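Long-range contacts in NADP-dependent alcohol dehydrogenase (Entamoeba histolytica, PDB 2OUI), which catalyses the NADP-dependent interconversion of alcohols with aldehydes or ketones, as a zinc-containing tetramer of the medium-chain alcohol dehydrogenase family: residues L28-A33 and Y353-T358; V77-I82 and L133-R138; I12-K17 and E328-A333. The protein carries 1 engineered substitution. All blocks are in the same frame, centred on the assembly; numbering follows the deposited sequence.

How the contacts relate
All three contacts belong to the GroES-like catalytic part of the alcohol dehydrogenase fold. Contacts 1 and 2 sit about 11 Å apart, centre to centre, on one mixed sheet: strand 61-68 pairs with both strand 27-34 and strand 80-83. They touch directly, most firmly through a salt bridge from Lys-80 NZ to Asp-357 OD1, 2.9 Å long. Contact 3 is separate, about 18 Å from contact 1 and about 25 Å from contact 2 between centres. Along the chain the order is 12-17, 28-33, 77-82, 133-138, 328-333, 353-358: contacts 3 and 1 alternate, with contact 2 between their halves. Contacts 1 and 3 thus each bring C-terminal residues back onto the N-terminal part.

Contact 1: L28-A33 and Y353-T358; sequences LVRPLA and YDDEDT
The C-terminal tail of the chain, just past strand 346-350, folds back here onto strand 27-34 of the GroES-like catalytic domain, with a type I beta turn from Tyr-353 to Glu-356 at the point of contact. Arg-30 and Tyr-353 reach toward each other from the two sides. Arg-30 starts from the crowded chi1 position, CG between the backbone N and the carbonyl carbon (69°), and then runs fully extended, so that its whole chain travels over one face of the tyrosine ring. Arg-30 CD sits almost over the centre of the Tyr-353 ring, 3.6 Å from the centroid, in a CH-pi contact. Farther out, the guanidinium lies flat toward the CG side, its plane only 2° from the ring plane and Arg-30 CZ 4.0 Å from the Tyr-353 centroid, a cation-pi stack. Arg-30 NH1 and NH2 both donate to Asp-355 OD1, at 3.0 and 2.9 Å, a salt bridge; OD1 lies near the guanidinium plane but is met from above its own carboxylate plane, the groups crossing obliquely. Arg-30 NH2 also donates to Gln-64 OE1 of strand 61-68, so two partners as well as the stack fix the guanidinium's rotation. Tyr-353 OH donates to Pro-31 O at 2.7 Å, in the carbonyl plane and on a lone pair. Leu-32 CD2 lies at the ring edge, 3.8 Å from Tyr-353 CE1, and also packs against the carboxylate arm of Glu-356, which pairs with Arg-350. Arginine stacked on tyrosine and tied to a turn aspartate fastens the C-terminal tail to a beta sheet of the catalytic domain.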
loop_
_atom_site.group_PDB
_atom_site.type_symbol
_atom_site.label_atom_id
_atom_site.label_comp_id
_atom_site.label_asym_id
_atom_site.label_seq_id
_atom_site.Cartn_x
_atom_site.Cartn_y
_atom_site.Cartn_z
ATOM N N LEU A 28 30.925 20.200 -7.096
ATOM C CA LEU A 28 30.668 21.614 -7.235
ATOM C C LEU A 28 30.100 21.836 -8.627
ATOM O O LEU A 28 30.598 21.257 -9.594
ATOM C CB LEU A 28 31.950 22.426 -7.056
ATOM C CG LEU A 28 32.659 22.298 -5.695
ATOM C CD1 LEU A 28 33.800 23.285 -5.637
ATOM C CD2 LEU A 28 31.678 22.552 -4.515
ATOM N N VAL A 29 29.077 22.689 -8.721
ATOM C CA VAL A 29 28.296 22.840 -9.948
ATOM C C VAL A 29 28.130 24.329 -10.279
ATOM O O VAL A 29 27.886 25.144 -9.378
ATOM C CB VAL A 29 26.879 22.157 -9.769
ATOM C CG1 VAL A 29 26.004 22.309 -11.028
ATOM C CG2 VAL A 29 27.021 20.694 -9.415
ATOM N N ARG A 30 28.277 24.693 -11.558
ATOM C CA ARG A 30 27.954 26.058 -12.007
ATOM C C ARG A 30 26.605 26.043 -12.724
ATOM O O ARG A 30 26.294 25.074 -13.437
ATOM C CB ARG A 30 29.073 26.610 -12.912
ATOM C CG ARG A 30 29.199 25.939 -14.266
ATOM C CD ARG A 30 30.409 26.562 -15.042
ATOM N NE ARG A 30 30.592 26.005 -16.380
ATOM C CZ ARG A 30 31.592 26.330 -17.198
ATOM N NH1 ARG A 30 32.516 27.197 -16.807
ATOM N NH2 ARG A 30 31.670 25.787 -18.415
ATOM N N PRO A 31 25.753 27.076 -12.496
ATOM C CA PRO A 31 24.412 27.039 -13.120
ATOM C C PRO A 31 24.397 27.346 -14.616
ATOM O O PRO A 31 25.110 28.263 -15.063
ATOM C CB PRO A 31 23.662 28.164 -12.389
ATOM C CG PRO A 31 24.738 29.174 -12.039
ATOM C CD PRO A 31 25.937 28.282 -11.656
ATOM N N LEU A 32 23.571 26.600 -15.360
ATOM C CA LEU A 32 23.307 26.827 -16.789
ATOM C C LEU A 32 21.892 27.342 -17.016
ATOM O O LEU A 32 21.651 28.072 -17.946
ATOM C CB LEU A 32 23.460 25.533 -17.580
ATOM C CG LEU A 32 24.838 24.871 -17.651
ATOM C CD1 LEU A 32 24.690 23.579 -18.425
ATOM C CD2 LEU A 32 25.840 25.806 -18.312
ATOM N N ALA A 33 20.951 26.931 -16.170
ATOM C CA ALA A 33 19.608 27.501 -16.221
ATOM C C ALA A 33 19.060 27.482 -14.799
ATOM O O ALA A 33 19.313 26.538 -14.043
ATOM C CB ALA A 33 18.701 26.727 -17.193
ATOM N N TYR A 353 28.730 30.208 -20.607
ATOM C CA TYR A 353 30.153 30.265 -20.323
ATOM C C TYR A 353 30.926 30.013 -21.620
ATOM O O TYR A 353 30.446 29.273 -22.478
ATOM C CB TYR A 353 30.520 29.200 -19.292
ATOM C CG TYR A 353 29.693 29.276 -18.019
ATOM C CD1 TYR A 353 28.524 28.552 -17.894
ATOM C CD2 TYR A 353 30.092 30.094 -16.955
ATOM C CE1 TYR A 353 27.764 28.624 -16.743
ATOM C CE2 TYR A 353 29.338 30.161 -15.773
ATOM C CZ TYR A 353 28.184 29.434 -15.686
ATOM O OH TYR A 353 27.434 29.517 -14.537
ATOM N N ASP A 354 32.101 30.627 -21.759
ATOM C CA ASP A 354 32.985 30.409 -22.927
ATOM C C ASP A 354 33.356 28.949 -23.186
ATOM O O ASP A 354 33.528 28.542 -24.337
ATOM C CB ASP A 354 34.273 31.214 -22.774
ATOM C CG ASP A 354 34.047 32.695 -22.938
ATOM O OD1 ASP A 354 34.940 33.471 -22.528
ATOM O OD2 ASP A 354 32.982 33.086 -23.481
ATOM N N ASP A 355 33.492 28.178 -22.106
ATOM C CA ASP A 355 33.874 26.776 -22.194
ATOM C C ASP A 355 32.710 25.844 -21.848
ATOM O O ASP A 355 32.927 24.707 -21.424
ATOM C CB ASP A 355 35.083 26.507 -21.288
ATOM C CG ASP A 355 34.853 26.937 -19.831
ATOM O OD1 ASP A 355 33.779 27.491 -19.488
ATOM O OD2 ASP A 355 35.765 26.700 -19.012
ATOM N N GLU A 356 31.481 26.327 -22.049
ATOM C CA GLU A 356 30.271 25.558 -21.748
ATOM C C GLU A 356 30.272 24.212 -22.477
ATOM O O GLU A 356 29.798 23.203 -21.942
ATOM C CB GLU A 356 29.029 26.364 -22.135
ATOM C CG GLU A 356 27.709 25.763 -21.729
ATOM C CD GLU A 356 26.546 26.642 -22.136
ATOM O OE1 GLU A 356 26.773 27.834 -22.459
ATOM O OE2 GLU A 356 25.406 26.143 -22.138
ATOM N N ASP A 357 30.813 24.203 -23.697
ATOM C CA ASP A 357 30.809 22.985 -24.511
ATOM C C ASP A 357 32.168 22.266 -24.515
ATOM O O ASP A 357 32.287 21.171 -25.062
ATOM C CB ASP A 357 30.312 23.263 -25.940
ATOM C CG ASP A 357 28.816 23.644 -25.994
ATOM O OD1 ASP A 357 28.018 23.279 -25.084
ATOM O OD2 ASP A 357 28.432 24.324 -26.967
ATOM N N THR A 358 33.179 22.871 -23.887
ATOM C CA THR A 358 34.525 22.282 -23.850
ATOM C C THR A 358 35.036 21.846 -22.453
ATOM O O THR A 358 35.968 21.041 -22.356
ATOM C CB THR A 358 35.560 23.195 -24.546
ATOM O OG1 THR A 358 35.561 24.486 -23.928
ATOM C CG2 THR A 358 35.222 23.339 -26.016
#

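Contact 2: V77-I82 and L133-R138; sequences VGDKVI and LALLPR
Ile-82 has the largest share of the contact. Its CG1 stands anti to the carbonyl carbon (chi1 -63°) and the chain continues extended, which sends Ile-82 CD1 out to the ring of Pro-137, 3.9 Å from Pro-137 CD. On the way Ile-82 CG1 meets Leu-136 CD1 at 4.0 Å, the two chains crossing at about a right angle. Leu-136 gets there with CG anti to the backbone N (chi1 178°), unlike Leu-133 and Leu-135, whose CG atoms stand beside it. Beside Ile-82, Ala-134 projects from the same face of the sheet; both touch Met-302 of helix 298-310, so this face is the one that helix covers. The backbone beneath is an antiparallel pairing of strand 80-83 with the short strand 134-135, at one end of the mixed sheet of the GroES-like domain. Ile-82 N donates to Ala-134 O at 2.8 Å, nearly along the C=O axis, while the return bond from Ala-134 N to Ile-82 O is weak. Leu-136 N reaches Lys-80 O at 2.9 Å and almost straight (176°), although it approaches from above the carbonyl plane. Val-81 and Leu-135 form the non-hydrogen-bonded pair between these bonds, their side chains diverging. Val-81 CG1 packs on Leu-133 CB, and Leu-135 CD2 bends back to the side chain of Asp-79, whose carboxylate is paired with Lys-76.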
loop_
_atom_site.group_PDB
_atom_site.type_symbol
_atom_site.label_atom_id
_atom_site.label_comp_id
_atom_site.label_asym_id
_atom_site.label_seq_id
_atom_site.Cartn_x
_atom_site.Cartn_y
_atom_site.Cartn_z
ATOM N N VAL A 77 33.892 16.246 -14.268
ATOM C CA VAL A 77 33.959 17.672 -14.586
ATOM C C VAL A 77 33.521 17.889 -16.043
ATOM O O VAL A 77 33.987 17.181 -16.952
ATOM C CB VAL A 77 35.373 18.236 -14.361
ATOM C CG1 VAL A 77 35.515 19.654 -14.943
ATOM C CG2 VAL A 77 35.718 18.222 -12.873
ATOM N N GLY A 78 32.639 18.867 -16.269
ATOM C CA GLY A 78 32.092 19.097 -17.609
ATOM C C GLY A 78 30.690 18.538 -17.850
ATOM O O GLY A 78 29.960 19.049 -18.710
ATOM N N ASP A 79 30.298 17.507 -17.098
ATOM C CA ASP A 79 28.971 16.901 -17.242
ATOM C C ASP A 79 27.838 17.883 -16.940
ATOM O O ASP A 79 27.931 18.671 -16.008
ATOM C CB ASP A 79 28.783 15.712 -16.293
ATOM C CG ASP A 79 29.492 14.450 -16.765
ATOM O OD1 ASP A 79 29.947 14.387 -17.931
ATOM O OD2 ASP A 79 29.592 13.505 -15.950
ATOM N N LYS A 80 26.770 17.806 -17.725
ATOM C CA LYS A 80 25.622 18.677 -17.549
ATOM C C LYS A 80 24.548 17.881 -16.809
ATOM O O LYS A 80 24.278 16.727 -17.141
ATOM C CB LYS A 80 25.141 19.212 -18.896
ATOM C CG LYS A 80 26.212 20.080 -19.572
ATOM C CD LYS A 80 25.749 20.691 -20.878
ATOM C CE LYS A 80 26.946 21.365 -21.551
ATOM N NZ LYS A 80 26.668 21.783 -22.947
ATOM N N VAL A 81 23.954 18.494 -15.784
ATOM C CA VAL A 81 23.116 17.745 -14.841
ATOM C C VAL A 81 21.838 18.498 -14.509
ATOM O O VAL A 81 21.801 19.742 -14.562
ATOM C CB VAL A 81 23.846 17.462 -13.491
ATOM C CG1 VAL A 81 24.971 16.437 -13.670
ATOM C CG2 VAL A 81 24.436 18.768 -12.886
ATOM N N ILE A 82 20.824 17.732 -14.145
ATOM C CA ILE A 82 19.587 18.244 -13.600
ATOM C C ILE A 82 19.762 18.178 -12.079
ATOM O O ILE A 82 20.022 17.105 -11.507
ATOM C CB ILE A 82 18.386 17.355 -14.024
ATOM C CG1 ILE A 82 18.204 17.373 -15.544
ATOM C CG2 ILE A 82 17.113 17.859 -13.420
ATOM C CD1 ILE A 82 17.310 16.221 -16.063
ATOM N N LEU A 133 22.550 13.755 -8.459
ATOM C CA LEU A 133 22.551 14.459 -9.753
ATOM C C LEU A 133 22.250 13.513 -10.935
ATOM O O LEU A 133 22.877 12.456 -11.061
ATOM C CB LEU A 133 23.910 15.134 -9.975
ATOM C CG LEU A 133 24.200 16.292 -8.998
ATOM C CD1 LEU A 133 25.611 16.814 -9.202
ATOM C CD2 LEU A 133 23.164 17.411 -9.115
ATOM N N ALA A 134 21.282 13.900 -11.770
ATOM C CA ALA A 134 20.933 13.137 -12.970
ATOM C C ALA A 134 21.635 13.798 -14.128
ATOM O O ALA A 134 21.670 15.027 -14.213
ATOM C CB ALA A 134 19.412 13.166 -13.202
ATOM N N LEU A 135 22.191 13.007 -15.032
ATOM C CA LEU A 135 22.697 13.597 -16.279
ATOM C C LEU A 135 21.565 14.211 -17.115
ATOM O O LEU A 135 20.486 13.629 -17.205
ATOM C CB LEU A 135 23.481 12.551 -17.099
ATOM C CG LEU A 135 24.809 12.038 -16.499
ATOM C CD1 LEU A 135 25.412 10.973 -17.416
ATOM C CD2 LEU A 135 25.823 13.166 -16.212
ATOM N N LEU A 136 21.803 15.385 -17.714
ATOM C CA LEU A 136 20.830 16.038 -18.596
ATOM C C LEU A 136 20.724 15.267 -19.918
ATOM O O LEU A 136 21.706 15.188 -20.646
ATOM C CB LEU A 136 21.244 17.488 -18.876
ATOM C CG LEU A 136 20.363 18.326 -19.829
ATOM C CD1 LEU A 136 18.942 18.547 -19.295
ATOM C CD2 LEU A 136 21.040 19.662 -20.168
ATOM N N PRO A 137 19.550 14.687 -20.224
ATOM C CA PRO A 137 19.414 13.989 -21.511
ATOM C C PRO A 137 19.620 14.948 -22.689
ATOM O O PRO A 137 19.181 16.103 -22.631
ATOM C CB PRO A 137 17.978 13.476 -21.474
ATOM C CG PRO A 137 17.670 13.373 -19.977
ATOM C CD PRO A 137 18.317 14.601 -19.424
ATOM N N ARG A 138 20.274 14.467 -23.742
ATOM C CA ARG A 138 20.612 15.311 -24.889
ATOM C C ARG A 138 19.374 15.907 -25.596
ATOM O O ARG A 138 19.476 16.953 -26.239
ATOM C CB ARG A 138 21.527 14.557 -25.866
ATOM C CG ARG A 138 22.946 14.292 -25.313
ATOM C CD ARG A 138 23.917 13.689 -26.363
ATOM N NE ARG A 138 25.023 12.953 -25.727
ATOM C CZ ARG A 138 26.281 13.392 -25.615
ATOM N NH1 ARG A 138 26.638 14.573 -26.109
ATOM N NH2 ARG A 138 27.196 12.640 -25.010
#

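Contact 3: I12-K17 and E328-A333; sequences IGWIEK and EKVEDA
Trp-14 leaves strand 11-16 with CG anti to the carbonyl carbon, and from CB outward its indole runs across to the start of helix 329-339. With chi2 at 89° the ring stands square to the CA-CB-CG plane, and it presents its edge to the helix. Trp-14 CD1, the first ring atom to meet the other segment, lies 3.6 Å from Glu-331 OE1. Next along the edge, Trp-14 NE1 donates a hydrogen bond to Glu-331 OE1 at 3.1 Å; OE1 is close to the indole plane, yet the bond is bent (143°) and meets the carboxylate from well above its own plane, the two planes standing 76° apart. On the six-membered ring, CZ2 comes edge-on to the carbonyl oxygen of Glu-328, and Trp-14 CH2, the outermost atom, touches Val-330 CG2 at 3.6 Å. Glu-331 delivers its carboxylate by staying extended, CG anti to the backbone N. Its other oxygen, Glu-331 OE2, accepts a hydrogen bond at 2.6 Å from the oxygen of a water that also donates to Ile-12 O, so the acid grips the strand once through the indole and once through this bridge. Its charge probably strengthens both bonds. Deeper in, Val-330 is buried against Phe-120 and Val-349, while Trp-14 leans on Leu-4 of the neighbouring strand 2-8. Strand 12-16 and helix segment 329-333 run nearly antiparallel. An indole whose edge faces a glutamate of the helix's first turn, with its N-H on that acid, here docks the N-terminal antiparallel sheet of the alcohol dehydrogenase onto helix 329-339.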
loop_
_atom_site.group_PDB
_atom_site.type_symbol
_atom_site.label_atom_id
_atom_site.label_comp_id
_atom_site.label_asym_id
_atom_site.label_seq_id
_atom_site.Cartn_x
_atom_site.Cartn_y
_atom_site.Cartn_z
ATOM N N ILE A 12 16.892 41.168 0.505
ATOM C CA ILE A 12 17.747 40.345 -0.353
ATOM C C ILE A 12 18.797 41.210 -1.012
ATOM O O ILE A 12 18.598 42.408 -1.189
ATOM C CB ILE A 12 16.966 39.547 -1.453
ATOM C CG1 ILE A 12 16.420 40.472 -2.564
ATOM C CG2 ILE A 12 15.876 38.677 -0.845
ATOM C CD1 ILE A 12 15.652 39.659 -3.663
ATOM N N GLY A 13 19.925 40.599 -1.365
ATOM C CA GLY A 13 20.977 41.307 -2.071
ATOM C C GLY A 13 22.128 40.377 -2.417
ATOM O O GLY A 13 22.220 39.259 -1.908
ATOM N N TRP A 14 23.002 40.843 -3.299
ATOM C CA TRP A 14 24.172 40.074 -3.706
ATOM C C TRP A 14 25.262 40.143 -2.642
ATOM O O TRP A 14 25.589 41.223 -2.147
ATOM C CB TRP A 14 24.699 40.591 -5.057
ATOM C CG TRP A 14 23.698 40.337 -6.133
ATOM C CD1 TRP A 14 22.680 41.164 -6.521
ATOM C CD2 TRP A 14 23.562 39.133 -6.915
ATOM N NE1 TRP A 14 21.935 40.561 -7.519
ATOM C CE2 TRP A 14 22.447 39.320 -7.780
ATOM C CE3 TRP A 14 24.298 37.931 -6.997
ATOM C CZ2 TRP A 14 22.023 38.336 -8.703
ATOM C CZ3 TRP A 14 23.879 36.939 -7.925
ATOM C CH2 TRP A 14 22.754 37.164 -8.768
ATOM N N ILE A 15 25.824 38.988 -2.313
ATOM C CA ILE A 15 26.944 38.892 -1.372
ATOM C C ILE A 15 28.069 38.030 -1.956
ATOM O O ILE A 15 27.888 37.357 -2.974
ATOM C CB ILE A 15 26.486 38.294 -0.001
ATOM C CG1 ILE A 15 25.994 36.859 -0.168
ATOM C CG2 ILE A 15 25.411 39.198 0.652
ATOM C CD1 ILE A 15 25.699 36.111 1.125
ATOM N N GLU A 16 29.224 38.045 -1.302
ATOM C CA GLU A 16 30.364 37.200 -1.699
ATOM C C GLU A 16 30.544 36.106 -0.651
ATOM O O GLU A 16 30.486 36.361 0.558
ATOM C CB GLU A 16 31.644 38.023 -1.810
ATOM C CG GLU A 16 31.607 39.126 -2.859
ATOM C CD GLU A 16 31.952 38.637 -4.260
ATOM O OE1 GLU A 16 32.191 37.415 -4.449
ATOM O OE2 GLU A 16 31.990 39.491 -5.180
ATOM N N LYS A 17 30.722 34.881 -1.126
ATOM C CA LYS A 17 30.899 33.721 -0.276
ATOM C C LYS A 17 32.090 32.954 -0.847
ATOM O O LYS A 17 32.415 33.081 -2.039
ATOM C CB LYS A 17 29.634 32.851 -0.251
ATOM C CG LYS A 17 28.413 33.560 0.337
ATOM C CD LYS A 17 27.420 32.623 0.998
ATOM C CE LYS A 17 27.526 32.673 2.517
ATOM N NZ LYS A 17 26.563 31.731 3.119
ATOM N N GLU A 328 22.869 37.748 -13.087
ATOM C CA GLU A 328 22.318 38.899 -12.377
ATOM C C GLU A 328 20.800 38.915 -12.479
ATOM O O GLU A 328 20.123 39.391 -11.564
ATOM C CB GLU A 328 22.856 40.223 -12.918
ATOM C CG GLU A 328 24.136 40.103 -13.722
ATOM C CD GLU A 328 23.872 39.729 -15.169
ATOM O OE1 GLU A 328 24.495 38.748 -15.647
ATOM O OE2 GLU A 328 23.036 40.412 -15.812
ATOM N N LYS A 329 20.256 38.367 -13.567
ATOM C CA LYS A 329 18.798 38.419 -13.764
ATOM C C LYS A 329 17.970 37.530 -12.838
ATOM O O LYS A 329 16.746 37.657 -12.836
ATOM C CB LYS A 329 18.406 38.158 -15.225
ATOM C CG LYS A 329 19.018 39.110 -16.228
ATOM C CD LYS A 329 18.646 40.546 -15.982
ATOM C CE LYS A 329 19.427 41.451 -16.927
ATOM N NZ LYS A 329 19.100 42.876 -16.699
ATOM N N VAL A 330 18.601 36.663 -12.038
ATOM C CA VAL A 330 17.837 35.883 -11.041
ATOM C C VAL A 330 17.152 36.809 -10.043
ATOM O O VAL A 330 16.083 36.473 -9.519
ATOM C CB VAL A 330 18.632 34.756 -10.301
ATOM C CG1 VAL A 330 19.149 33.732 -11.287
ATOM C CG2 VAL A 330 19.758 35.303 -9.439
ATOM N N GLU A 331 17.751 37.972 -9.788
ATOM C CA GLU A 331 17.102 38.923 -8.893
ATOM C C GLU A 331 15.792 39.436 -9.487
ATOM O O GLU A 331 14.741 39.415 -8.815
ATOM C CB GLU A 331 18.031 40.070 -8.539
ATOM C CG GLU A 331 17.426 41.010 -7.518
ATOM C CD GLU A 331 18.452 41.969 -6.954
ATOM O OE1 GLU A 331 19.425 42.298 -7.671
ATOM O OE2 GLU A 331 18.279 42.395 -5.796
ATOM N N ASP A 332 15.845 39.854 -10.748
ATOM C CA ASP A 332 14.639 40.249 -11.492
ATOM C C ASP A 332 13.602 39.136 -11.501
ATOM O O ASP A 332 12.413 39.383 -11.239
ATOM C CB ASP A 332 14.999 40.620 -12.930
ATOM C CG ASP A 332 16.093 41.659 -13.011
ATOM O OD1 ASP A 332 17.230 41.404 -12.545
ATOM O OD2 ASP A 332 15.815 42.735 -13.571
ATOM N N ALA A 333 14.053 37.909 -11.779
ATOM C CA ALA A 333 13.165 36.770 -11.854
ATOM C C ALA A 333 12.511 36.501 -10.499
ATOM O O ALA A 333 11.311 36.214 -10.430
ATOM C CB ALA A 333 13.902 35.540 -12.335
HETATM O O HOH W 1 18.757 44.009 -3.840
#